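PDB 5FLY: ferrichrome ABC transporter substrate-binding protein, which probably binds ferrichrome-type iron siderophores outside the cell and delivers them to an ABC importer, as a class III solute-binding protein. Local coordinates for residues N246-Y257 / D271-T281. Sequence-based numbering, arbitrary orientation.
Sequences NKYAFNVDSSVY and DLKKQLLALPT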
loop_
_atom_site.group_PDB
_atom_site.type_symbol
_atom_site.label_atom_id
_atom_site.label_comp_id
_atom_site.label_asym_id
_atom_site.label_seq_id
_atom_site.Cartn_x
_atom_site.Cartn_y
_atom_site.Cartn_z
ATOM N N ASN A 246 1.070 13.835 -24.960
ATOM C CA ASN A 246 2.292 14.443 -24.426
ATOM C C ASN A 246 3.374 13.411 -24.084
ATOM O O ASN A 246 4.466 13.774 -23.634
ATOM C CB ASN A 246 1.973 15.280 -23.171
ATOM C CG ASN A 246 1.215 16.558 -23.486
ATOM O OD1 ASN A 246 1.276 17.081 -24.607
ATOM N ND2 ASN A 246 0.492 17.069 -22.498
ATOM N N LYS A 247 3.076 12.131 -24.312
ATOM C CA LYS A 247 3.963 11.020 -23.941
ATOM C C LYS A 247 4.298 11.037 -22.440
ATOM O O LYS A 247 5.436 10.814 -22.013
ATOM C CB LYS A 247 5.230 11.053 -24.805
ATOM C CG LYS A 247 4.890 10.792 -26.275
ATOM C CD LYS A 247 6.070 10.965 -27.195
ATOM C CE LYS A 247 5.628 10.806 -28.631
ATOM N NZ LYS A 247 6.651 11.303 -29.603
ATOM N N TYR A 248 3.252 11.296 -21.662
ATOM C CA TYR A 248 3.298 11.328 -20.214
ATOM C C TYR A 248 2.531 10.132 -19.644
ATOM O O TYR A 248 1.775 10.267 -18.683
ATOM C CB TYR A 248 2.696 12.639 -19.692
ATOM C CG TYR A 248 3.613 13.844 -19.730
ATOM C CD1 TYR A 248 4.838 13.812 -20.385
ATOM C CD2 TYR A 248 3.242 15.019 -19.087
ATOM C CE1 TYR A 248 5.673 14.931 -20.388
ATOM C CE2 TYR A 248 4.061 16.137 -19.094
ATOM C CZ TYR A 248 5.274 16.085 -19.740
ATOM O OH TYR A 248 6.085 17.206 -19.736
ATOM N N ALA A 249 2.719 8.965 -20.248
ATOM C CA ALA A 249 2.018 7.760 -19.810
ATOM C C ALA A 249 3.008 6.610 -19.775
ATOM O O ALA A 249 3.722 6.372 -20.748
ATOM C CB ALA A 249 0.828 7.444 -20.736
ATOM N N PHE A 250 3.081 5.914 -18.646
ATOM C CA PHE A 250 3.984 4.774 -18.529
ATOM C C PHE A 250 3.394 3.719 -17.617
ATOM O O PHE A 250 2.475 3.995 -16.842
ATOM C CB PHE A 250 5.390 5.194 -18.037
ATOM C CG PHE A 250 5.428 5.847 -16.670
ATOM C CD1 PHE A 250 5.325 7.229 -16.534
ATOM C CD2 PHE A 250 5.624 5.088 -15.522
ATOM C CE1 PHE A 250 5.392 7.829 -15.274
ATOM C CE2 PHE A 250 5.693 5.681 -14.274
ATOM C CZ PHE A 250 5.577 7.053 -14.152
ATOM N N ASN A 251 3.914 2.506 -17.759
ATOM C CA ASN A 251 3.494 1.370 -16.954
ATOM C C ASN A 251 4.437 1.111 -15.800
ATOM O O ASN A 251 5.646 1.373 -15.884
ATOM C CB ASN A 251 3.419 0.093 -17.789
ATOM C CG ASN A 251 2.487 0.216 -18.979
ATOM O OD1 ASN A 251 1.516 0.954 -18.947
ATOM N ND2 ASN A 251 2.775 -0.542 -20.027
ATOM N N VAL A 252 3.877 0.582 -14.723
ATOM C CA VAL A 252 4.680 0.072 -13.618
ATOM C C VAL A 252 4.247 -1.358 -13.265
ATOM O O VAL A 252 3.158 -1.785 -13.614
ATOM C CB VAL A 252 4.564 0.966 -12.367
ATOM C CG1 VAL A 252 5.057 2.393 -12.654
ATOM C CG2 VAL A 252 3.131 0.998 -11.868
ATOM N N ASP A 253 5.112 -2.069 -12.538
ATOM C CA ASP A 253 4.915 -3.464 -12.148
ATOM C C ASP A 253 3.982 -3.552 -10.949
ATOM O O ASP A 253 4.373 -3.206 -9.838
ATOM C CB ASP A 253 6.276 -4.100 -11.822
ATOM C CG ASP A 253 6.186 -5.582 -11.500
ATOM O OD1 ASP A 253 5.128 -6.073 -11.065
ATOM O OD2 ASP A 253 7.220 -6.265 -11.657
ATOM N N SER A 254 2.753 -4.022 -11.163
ATOM C CA SER A 254 1.766 -3.996 -10.096
ATOM C C SER A 254 2.181 -4.837 -8.886
ATOM O O SER A 254 1.886 -4.446 -7.764
ATOM C CB SER A 254 0.397 -4.447 -10.614
ATOM O OG SER A 254 0.467 -5.702 -11.236
ATOM N N SER A 255 2.888 -5.951 -9.091
ATOM C CA SER A 255 3.246 -6.827 -7.970
ATOM C C SER A 255 4.239 -6.132 -7.046
ATOM O O SER A 255 4.289 -6.440 -5.860
ATOM C CB SER A 255 3.813 -8.156 -8.464
ATOM O OG SER A 255 5.106 -8.021 -9.022
ATOM N N VAL A 256 5.023 -5.207 -7.599
ATOM C CA VAL A 256 5.938 -4.406 -6.798
ATOM C C VAL A 256 5.181 -3.283 -6.099
ATOM O O VAL A 256 5.469 -2.945 -4.953
ATOM C CB VAL A 256 7.063 -3.807 -7.677
ATOM C CG1 VAL A 256 7.838 -2.714 -6.932
ATOM C CG2 VAL A 256 8.009 -4.904 -8.127
ATOM N N TYR A 257 4.204 -2.711 -6.797
ATOM C CA TYR A 257 3.554 -1.464 -6.371
ATOM C C TYR A 257 2.324 -1.612 -5.464
ATOM O O TYR A 257 1.806 -0.609 -4.976
ATOM C CB TYR A 257 3.149 -0.667 -7.616
ATOM C CG TYR A 257 4.223 0.250 -8.145
ATOM C CD1 TYR A 257 5.370 -0.253 -8.755
ATOM C CD2 TYR A 257 4.097 1.622 -8.025
ATOM C CE1 TYR A 257 6.353 0.591 -9.227
ATOM C CE2 TYR A 257 5.076 2.472 -8.489
ATOM C CZ TYR A 257 6.202 1.943 -9.094
ATOM O OH TYR A 257 7.177 2.778 -9.569
ATOM N N ASP A 271 11.643 4.400 -8.271
ATOM C CA ASP A 271 11.206 4.067 -9.624
ATOM C C ASP A 271 10.342 5.188 -10.190
ATOM O O ASP A 271 10.511 5.581 -11.336
ATOM C CB ASP A 271 10.434 2.753 -9.637
ATOM C CG ASP A 271 10.066 2.305 -11.045
ATOM O OD1 ASP A 271 10.984 2.189 -11.887
ATOM O OD2 ASP A 271 8.868 2.085 -11.321
ATOM N N LEU A 272 9.416 5.700 -9.385
ATOM C CA LEU A 272 8.516 6.746 -9.850
ATOM C C LEU A 272 9.279 8.016 -10.154
ATOM O O LEU A 272 9.025 8.670 -11.154
ATOM C CB LEU A 272 7.423 7.039 -8.825
ATOM C CG LEU A 272 6.329 5.988 -8.736
ATOM C CD1 LEU A 272 5.442 6.309 -7.548
ATOM C CD2 LEU A 272 5.536 5.936 -10.039
ATOM N N LYS A 273 10.203 8.378 -9.278
ATOM C CA LYS A 273 10.989 9.573 -9.527
ATOM C C LYS A 273 11.746 9.444 -10.843
ATOM O O LYS A 273 11.751 10.374 -11.654
ATOM C CB LYS A 273 11.975 9.852 -8.395
ATOM C CG LYS A 273 12.742 11.160 -8.584
ATOM C CD LYS A 273 13.613 11.453 -7.386
ATOM C CE LYS A 273 14.251 12.830 -7.468
ATOM N NZ LYS A 273 15.123 13.080 -6.294
ATOM N N LYS A 274 12.367 8.288 -11.054
ATOM C CA LYS A 274 13.138 8.038 -12.273
ATOM C C LYS A 274 12.260 8.181 -13.511
ATOM O O LYS A 274 12.630 8.855 -14.479
ATOM C CB LYS A 274 13.777 6.646 -12.244
ATOM C CG LYS A 274 14.460 6.257 -13.562
ATOM C CD LYS A 274 15.389 5.058 -13.394
ATOM C CE LYS A 274 14.633 3.784 -13.090
ATOM N NZ LYS A 274 13.768 3.368 -14.225
ATOM N N GLN A 275 11.098 7.546 -13.486
ATOM C CA GLN A 275 10.258 7.532 -14.668
ATOM C C GLN A 275 9.617 8.910 -14.898
ATOM O O GLN A 275 9.471 9.335 -16.036
ATOM C CB GLN A 275 9.192 6.429 -14.566
ATOM C CG GLN A 275 9.788 5.023 -14.606
ATOM C CD GLN A 275 8.823 3.968 -15.128
ATOM O OE1 GLN A 275 8.348 4.053 -16.256
ATOM N NE2 GLN A 275 8.541 2.959 -14.306
ATOM N N LEU A 276 9.286 9.626 -13.824
ATOM C CA LEU A 276 8.704 10.956 -13.970
ATOM C C LEU A 276 9.725 11.945 -14.539
ATOM O O LEU A 276 9.386 12.764 -15.392
ATOM C CB LEU A 276 8.149 11.460 -12.628
ATOM C CG LEU A 276 6.872 10.759 -12.168
ATOM C CD1 LEU A 276 6.579 11.022 -10.707
ATOM C CD2 LEU A 276 5.695 11.212 -13.015
ATOM N N LEU A 277 10.965 11.865 -14.065
ATOM C CA LEU A 277 11.994 12.794 -14.527
ATOM C C LEU A 277 12.455 12.461 -15.951
ATOM O O LEU A 277 13.020 13.320 -16.633
ATOM C CB LEU A 277 13.180 12.797 -13.570
ATOM C CG LEU A 277 12.979 13.448 -12.203
ATOM C CD1 LEU A 277 14.252 13.374 -11.408
ATOM C CD2 LEU A 277 12.497 14.891 -12.319
ATOM N N ALA A 278 12.196 11.231 -16.395
ATOM C CA ALA A 278 12.581 10.783 -17.744
ATOM C C ALA A 278 11.567 11.204 -18.805
ATOM O O ALA A 278 11.845 11.139 -20.014
ATOM C CB ALA A 278 12.752 9.278 -17.757
ATOM N N LEU A 279 10.393 11.629 -18.353
ATOM C CA LEU A 279 9.346 12.090 -19.259
ATOM C C LEU A 279 9.821 13.298 -20.067
ATOM O O LEU A 279 10.597 14.116 -19.567
ATOM C CB LEU A 279 8.063 12.445 -18.488
ATOM C CG LEU A 279 7.310 11.297 -17.801
ATOM C CD1 LEU A 279 6.081 11.842 -17.096
ATOM C CD2 LEU A 279 6.924 10.235 -18.801
ATOM N N PRO A 280 9.367 13.413 -21.326
ATOM C CA PRO A 280 8.438 12.510 -22.017
ATOM C C PRO A 280 9.064 11.189 -22.482
ATOM O O PRO A 280 10.276 11.115 -22.700
ATOM C CB PRO A 280 7.988 13.340 -23.222
ATOM C CG PRO A 280 9.136 14.230 -23.504
ATOM C CD PRO A 280 9.704 14.583 -22.154
ATOM N N THR A 281 8.229 10.163 -22.639
ATOM C CA THR A 281 8.676 8.873 -23.160
ATOM C C THR A 281 9.061 8.987 -24.630
ATOM O O THR A 281 8.606 9.894 -25.324
ATOM C CB THR A 281 7.590 7.784 -23.010
ATOM O OG1 THR A 281 6.463 8.099 -23.839
ATOM C CG2 THR A 281 7.137 7.656 -21.550
HETATM O O HOH W 1 3.893 7.824 -22.987
HETATM O O HOH W 2 7.645 1.844 -17.787
HETATM O O HOH W 3 7.844 -0.688 -12.304
#
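In the C-terminal lobe of this class III binding protein, residues 271-278, the last turns of helix 262-278, pack on edge strand 249-253 and run nearly antiparallel to it (158°). Phe250 and Gln275 meet at the centre. With CG between its backbone N and carbonyl carbon (chi1 61°), Phe250 turns one ring face to the methylene CB of Gln275, a CH-pi contact 3.8 Å from the ring centroid. Leu272 CD2 and Leu276 CD2 meet the edge of the ring, apolar methyls against its C-H rim. Gln275 suits the place because its methylenes can lie on the ring while its amide ends in polar partners: OE1 reaches Asn251 O through a water, while NE2 donates to Asp271 OD2 (3.1 Å). That same oxygen takes a short bond from Tyr257 OH (2.5 Å) on its anti lone pair, and a water links it to Asp253 N. Beyond the helix, Leu279 CD1 lies over the Tyr248 ring, and past the cis peptide bond that precedes Pro280, Thr281 N donates to Lys247 O (2.9 Å, 170°). Direct polar bonds thus close both ends of the contact, and three donors, one of them water, converge on Asp271 OD2, which would be expected to favour the ionised carboxylate and to restrain the Tyr257 ring.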